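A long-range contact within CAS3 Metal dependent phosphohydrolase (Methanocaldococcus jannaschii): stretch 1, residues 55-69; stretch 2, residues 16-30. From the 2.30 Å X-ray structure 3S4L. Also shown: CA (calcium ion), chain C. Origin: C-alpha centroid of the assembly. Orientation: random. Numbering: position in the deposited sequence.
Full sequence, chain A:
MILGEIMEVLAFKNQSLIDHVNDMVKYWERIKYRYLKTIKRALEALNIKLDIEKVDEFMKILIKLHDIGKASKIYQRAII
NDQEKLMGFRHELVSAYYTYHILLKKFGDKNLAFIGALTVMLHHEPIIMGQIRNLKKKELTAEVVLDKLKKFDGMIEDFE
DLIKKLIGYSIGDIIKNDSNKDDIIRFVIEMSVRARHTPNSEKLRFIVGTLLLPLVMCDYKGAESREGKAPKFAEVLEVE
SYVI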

# COMPACT_ATOMS: atom_id res chain seq x y z
N VAL A 55 12.41 1.40 11.21
CA VAL A 55 12.32 0.67 9.94
C VAL A 55 11.35 -0.47 10.06
O VAL A 55 10.63 -0.79 9.12
CB VAL A 55 13.69 0.10 9.54
CG1 VAL A 55 13.54 -0.86 8.37
CG2 VAL A 55 14.67 1.23 9.23
N ASP A 56 11.32 -1.06 11.25
CA ASP A 56 10.42 -2.16 11.56
C ASP A 56 8.97 -1.67 11.52
O ASP A 56 8.11 -2.25 10.84
CB ASP A 56 10.79 -2.74 12.95
CG ASP A 56 10.06 -4.04 13.27
OD1 ASP A 56 9.40 -4.60 12.37
OD2 ASP A 56 10.17 -4.52 14.42
N GLU A 57 8.69 -0.60 12.26
CA GLU A 57 7.37 0.02 12.26
C GLU A 57 6.94 0.37 10.84
O GLU A 57 5.80 0.14 10.46
CB GLU A 57 7.37 1.29 13.10
CG GLU A 57 7.73 1.08 14.55
CD GLU A 57 8.07 2.39 15.25
OE1 GLU A 57 7.47 3.42 14.88
OE2 GLU A 57 8.93 2.37 16.16
N PHE A 58 7.87 0.94 10.08
CA PHE A 58 7.60 1.35 8.70
C PHE A 58 7.17 0.13 7.89
O PHE A 58 6.16 0.17 7.19
CB PHE A 58 8.83 2.06 8.11
CG PHE A 58 8.78 2.25 6.61
CD1 PHE A 58 8.03 3.27 6.05
CD2 PHE A 58 9.52 1.42 5.77
CE1 PHE A 58 8.00 3.46 4.66
CE2 PHE A 58 9.49 1.60 4.38
CZ PHE A 58 8.74 2.63 3.83
N MET A 59 7.92 -0.97 8.00
CA MET A 59 7.59 -2.19 7.27
C MET A 59 6.24 -2.77 7.67
O MET A 59 5.49 -3.23 6.81
CB MET A 59 8.69 -3.24 7.43
CG MET A 59 9.97 -2.88 6.68
SD MET A 59 9.64 -2.59 4.91
CE MET A 59 8.94 -4.18 4.49
N LYS A 60 5.94 -2.76 8.97
CA LYS A 60 4.66 -3.24 9.47
C LYS A 60 3.49 -2.48 8.86
O LYS A 60 2.40 -3.02 8.69
CB LYS A 60 4.58 -3.12 10.99
CG LYS A 60 5.39 -4.12 11.80
CD LYS A 60 5.13 -3.89 13.28
CE LYS A 60 6.32 -4.26 14.14
NZ LYS A 60 6.13 -3.76 15.53
N ILE A 61 3.70 -1.20 8.57
CA ILE A 61 2.61 -0.42 8.01
C ILE A 61 2.36 -0.81 6.55
O ILE A 61 1.22 -0.97 6.14
CB ILE A 61 2.84 1.08 8.17
CG1 ILE A 61 2.77 1.45 9.64
CG2 ILE A 61 1.78 1.85 7.40
CD1 ILE A 61 3.23 2.84 9.95
N LEU A 62 3.44 -1.00 5.79
CA LEU A 62 3.33 -1.49 4.42
C LEU A 62 2.64 -2.84 4.42
O LEU A 62 1.80 -3.14 3.56
CB LEU A 62 4.71 -1.64 3.80
CG LEU A 62 5.51 -0.35 3.75
CD1 LEU A 62 6.69 -0.55 2.80
CD2 LEU A 62 4.62 0.79 3.29
N ILE A 63 3.02 -3.66 5.38
CA ILE A 63 2.45 -4.98 5.49
C ILE A 63 0.96 -4.83 5.75
O ILE A 63 0.14 -5.46 5.09
CB ILE A 63 3.15 -5.79 6.61
CG1 ILE A 63 4.56 -6.18 6.16
CG2 ILE A 63 2.35 -7.04 6.98
CD1 ILE A 63 5.49 -6.56 7.28
N LYS A 64 0.60 -3.96 6.68
CA LYS A 64 -0.80 -3.87 7.05
C LYS A 64 -1.66 -3.18 5.99
O LYS A 64 -2.85 -3.46 5.86
CB LYS A 64 -0.94 -3.18 8.41
CG LYS A 64 -0.39 -3.99 9.58
CD LYS A 64 -0.37 -3.15 10.85
CE LYS A 64 -0.08 -4.00 12.08
NZ LYS A 64 0.10 -3.14 13.29
N LEU A 65 -1.07 -2.28 5.23
CA LEU A 65 -1.88 -1.43 4.39
C LEU A 65 -1.79 -1.75 2.90
O LEU A 65 -2.55 -1.20 2.10
CB LEU A 65 -1.51 0.03 4.63
CG LEU A 65 -1.82 0.60 6.02
CD1 LEU A 65 -1.41 2.08 6.06
CD2 LEU A 65 -3.31 0.45 6.35
N HIS A 66 -0.87 -2.62 2.50
CA HIS A 66 -0.68 -2.77 1.06
C HIS A 66 -1.93 -3.32 0.34
O HIS A 66 -2.12 -3.07 -0.84
CB HIS A 66 0.59 -3.55 0.71
CG HIS A 66 0.51 -5.01 1.00
ND1 HIS A 66 0.65 -5.51 2.28
CD2 HIS A 66 0.32 -6.07 0.19
CE1 HIS A 66 0.54 -6.83 2.24
NE2 HIS A 66 0.35 -7.19 0.98
N ASP A 67 -2.77 -4.05 1.07
CA ASP A 67 -4.04 -4.52 0.51
C ASP A 67 -5.27 -3.83 1.07
O ASP A 67 -6.38 -4.36 0.94
CB ASP A 67 -4.18 -6.03 0.70
CG ASP A 67 -3.39 -6.81 -0.34
OD1 ASP A 67 -3.09 -8.00 -0.09
OD2 ASP A 67 -3.09 -6.22 -1.40
N ILE A 68 -5.08 -2.68 1.71
CA ILE A 68 -6.22 -1.95 2.26
C ILE A 68 -7.20 -1.58 1.15
O ILE A 68 -8.41 -1.50 1.38
CB ILE A 68 -5.80 -0.71 3.09
CG1 ILE A 68 -6.94 -0.27 4.00
CG2 ILE A 68 -5.35 0.40 2.18
CD1 ILE A 68 -7.63 -1.44 4.71
N GLY A 69 -6.68 -1.42 -0.07
CA GLY A 69 -7.50 -1.14 -1.24
C GLY A 69 -8.57 -2.21 -1.48
O GLY A 69 -9.57 -1.96 -2.17
CA CA C . -2.44 -6.91 -3.45
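Stretch 2 16-30: SLIDHVNDMVKYWER

Stretch 2 is helical from L17 onward, and S16 caps its N-terminus: S16 OG accepts from D19 N at 3.2 Å. This helix runs nearly antiparallel to helix 55-65, with 150° between their N-to-C directions and 9.3 Å between the axes at closest approach. The register follows from the reversed direction: the nearest CA pairs are D56 with E29, K60 with V25, K64 with V21 and D67 with L17. The backbones come closest at K64 and V21 (CA to CA 5.7 Å) and separate both ways, to 9.3 Å between the CA atoms of D56 and E29 and 8.2 Å between those of D67 and L17; the indole of W28 lies in the wider part by D56.

W28 is the main bump. Its side chain (chi1 t, chi2 -116°) enters a hollow formed by D56, M59, K60 and I63. M59 CB lies 3.4 Å from W28 CZ2 and K60 CG 3.9 Å from W28 CD1, while I63 CD1 sits over one face of the indole, 3.5 Å from W28 CG. At the ring edge, W28 NE1 donates a hydrogen bond to D56 OD1 (2.7 Å, 157°), which satisfies the polar atom of an otherwise apolar plug.

I63 also reaches the preceding turn of stretch 2: its CG2 packs 3.9 Å from M24 CB and 3.8 Å from V25 CG2. Alongside, the aliphatic part of K64 rests on two valines, with K64 CG 3.7 Å from V21 CG1 and 4.0 Å from V25 CG2. M24, extended through chi2 (t), brings SD to the edge of the H66 ring, 3.7 Å from H66 CE1.

L17, at the start of the stretch 2 helix, packs against the type I turn from L65 to I68: L17 CD2 lies 3.9 Å from D67 O and 4.1 Å from I68 CD1. The D67 carboxylate binds calcium through OD2 (D67 OD2 to CA, 2.3 Å).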

# COMPACT_ATOMS: atom_id res chain seq x y z
N SER A 16 -10.72 -13.39 6.00
CA SER A 16 -10.92 -11.98 6.33
C SER A 16 -9.61 -11.22 6.17
O SER A 16 -8.54 -11.81 6.30
CB SER A 16 -11.49 -11.82 7.74
OG SER A 16 -10.53 -12.09 8.74
N LEU A 17 -9.70 -9.93 5.85
CA LEU A 17 -8.50 -9.14 5.62
C LEU A 17 -7.71 -8.96 6.93
O LEU A 17 -6.49 -9.06 6.94
CB LEU A 17 -8.85 -7.79 4.97
CG LEU A 17 -7.69 -6.83 4.63
CD1 LEU A 17 -6.76 -7.42 3.57
CD2 LEU A 17 -8.22 -5.48 4.18
N ILE A 18 -8.42 -8.69 8.03
CA ILE A 18 -7.80 -8.62 9.36
C ILE A 18 -6.99 -9.89 9.71
O ILE A 18 -5.83 -9.82 10.12
CB ILE A 18 -8.87 -8.38 10.45
CG1 ILE A 18 -9.28 -6.91 10.46
CG2 ILE A 18 -8.34 -8.78 11.83
CD1 ILE A 18 -8.09 -5.95 10.51
N ASP A 19 -7.62 -11.06 9.55
CA ASP A 19 -6.91 -12.30 9.81
C ASP A 19 -5.71 -12.48 8.88
O ASP A 19 -4.65 -12.93 9.31
CB ASP A 19 -7.86 -13.50 9.71
CG ASP A 19 -8.81 -13.58 10.89
OD1 ASP A 19 -8.40 -13.22 12.02
OD2 ASP A 19 -9.98 -13.99 10.70
N HIS A 20 -5.89 -12.13 7.62
CA HIS A 20 -4.81 -12.24 6.65
C HIS A 20 -3.64 -11.30 7.00
O HIS A 20 -2.47 -11.67 6.87
CB HIS A 20 -5.34 -11.93 5.24
CG HIS A 20 -4.29 -11.94 4.18
ND1 HIS A 20 -3.35 -12.94 4.07
CD2 HIS A 20 -4.03 -11.07 3.17
CE1 HIS A 20 -2.55 -12.69 3.05
NE2 HIS A 20 -2.94 -11.56 2.49
N VAL A 21 -3.95 -10.09 7.43
CA VAL A 21 -2.92 -9.13 7.77
C VAL A 21 -2.15 -9.60 9.01
O VAL A 21 -0.92 -9.53 9.06
CB VAL A 21 -3.52 -7.72 8.01
CG1 VAL A 21 -2.56 -6.86 8.82
CG2 VAL A 21 -3.87 -7.04 6.66
N ASN A 22 -2.89 -10.12 9.99
CA ASN A 22 -2.30 -10.60 11.24
C ASN A 22 -1.37 -11.79 11.02
O ASN A 22 -0.39 -11.98 11.75
CB ASN A 22 -3.39 -10.97 12.25
CG ASN A 22 -4.06 -9.74 12.86
OD1 ASN A 22 -3.46 -8.66 12.92
ND2 ASN A 22 -5.31 -9.90 13.31
N ASP A 23 -1.68 -12.59 10.00
CA ASP A 23 -0.82 -13.72 9.65
C ASP A 23 0.47 -13.25 8.96
O ASP A 23 1.53 -13.83 9.15
CB ASP A 23 -1.58 -14.75 8.80
CG ASP A 23 -2.45 -15.69 9.64
OD1 ASP A 23 -2.76 -15.37 10.82
OD2 ASP A 23 -2.84 -16.76 9.13
N MET A 24 0.38 -12.18 8.18
CA MET A 24 1.55 -11.63 7.52
C MET A 24 2.46 -10.91 8.52
O MET A 24 3.69 -10.92 8.39
CB MET A 24 1.11 -10.68 6.40
CG MET A 24 0.72 -11.36 5.09
SD MET A 24 0.20 -10.15 3.85
CE MET A 24 0.97 -10.81 2.37
N VAL A 25 1.86 -10.26 9.50
CA VAL A 25 2.60 -9.55 10.53
C VAL A 25 3.33 -10.55 11.42
O VAL A 25 4.53 -10.41 11.67
CB VAL A 25 1.66 -8.68 11.39
CG1 VAL A 25 2.37 -8.22 12.66
CG2 VAL A 25 1.15 -7.50 10.60
N LYS A 26 2.61 -11.55 11.89
CA LYS A 26 3.21 -12.60 12.72
C LYS A 26 4.40 -13.22 12.00
O LYS A 26 5.45 -13.46 12.59
CB LYS A 26 2.18 -13.67 13.10
CG LYS A 26 1.19 -13.24 14.17
CD LYS A 26 0.18 -14.34 14.49
N TYR A 27 4.23 -13.46 10.70
CA TYR A 27 5.32 -13.99 9.88
C TYR A 27 6.46 -13.00 9.66
O TYR A 27 7.59 -13.41 9.37
CB TYR A 27 4.79 -14.50 8.53
CG TYR A 27 5.86 -15.14 7.66
CD1 TYR A 27 6.38 -16.41 7.97
CD2 TYR A 27 6.36 -14.49 6.54
CE1 TYR A 27 7.37 -17.00 7.17
CE2 TYR A 27 7.34 -15.07 5.74
CZ TYR A 27 7.84 -16.32 6.06
OH TYR A 27 8.82 -16.89 5.27
N TRP A 28 6.18 -11.70 9.78
CA TRP A 28 7.22 -10.68 9.64
C TRP A 28 8.17 -10.77 10.83
O TRP A 28 9.39 -10.75 10.66
CB TRP A 28 6.60 -9.28 9.52
CG TRP A 28 7.57 -8.11 9.65
CD1 TRP A 28 7.57 -7.16 10.64
CD2 TRP A 28 8.64 -7.77 8.76
NE1 TRP A 28 8.58 -6.25 10.42
CE2 TRP A 28 9.26 -6.60 9.27
CE3 TRP A 28 9.16 -8.33 7.58
CZ2 TRP A 28 10.36 -5.99 8.65
CZ3 TRP A 28 10.24 -7.73 6.96
CH2 TRP A 28 10.84 -6.57 7.51
N GLU A 29 7.59 -10.87 12.02
CA GLU A 29 8.36 -11.06 13.24
C GLU A 29 9.37 -12.20 13.13
O GLU A 29 10.44 -12.14 13.73
CB GLU A 29 7.42 -11.32 14.42
CG GLU A 29 6.77 -10.07 15.00
CD GLU A 29 7.77 -9.14 15.67
OE1 GLU A 29 8.80 -9.62 16.18
OE2 GLU A 29 7.51 -7.91 15.69
N ARG A 30 9.04 -13.23 12.36
CA ARG A 30 9.91 -14.41 12.29
C ARG A 30 11.09 -14.19 11.34
O ARG A 30 12.14 -14.82 11.50
CB ARG A 30 9.11 -15.67 11.92
CG ARG A 30 7.95 -15.97 12.87
CD ARG A 30 7.28 -17.32 12.60
NE ARG A 30 5.87 -17.33 13.00
CZ ARG A 30 4.84 -17.22 12.16
NH1 ARG A 30 5.05 -17.12 10.85
NH2 ARG A 30 3.59 -17.22 12.63
O HOH W 1 -1.35 -8.34 -1.98
O HOH W 2 -3.84 -9.36 -3.25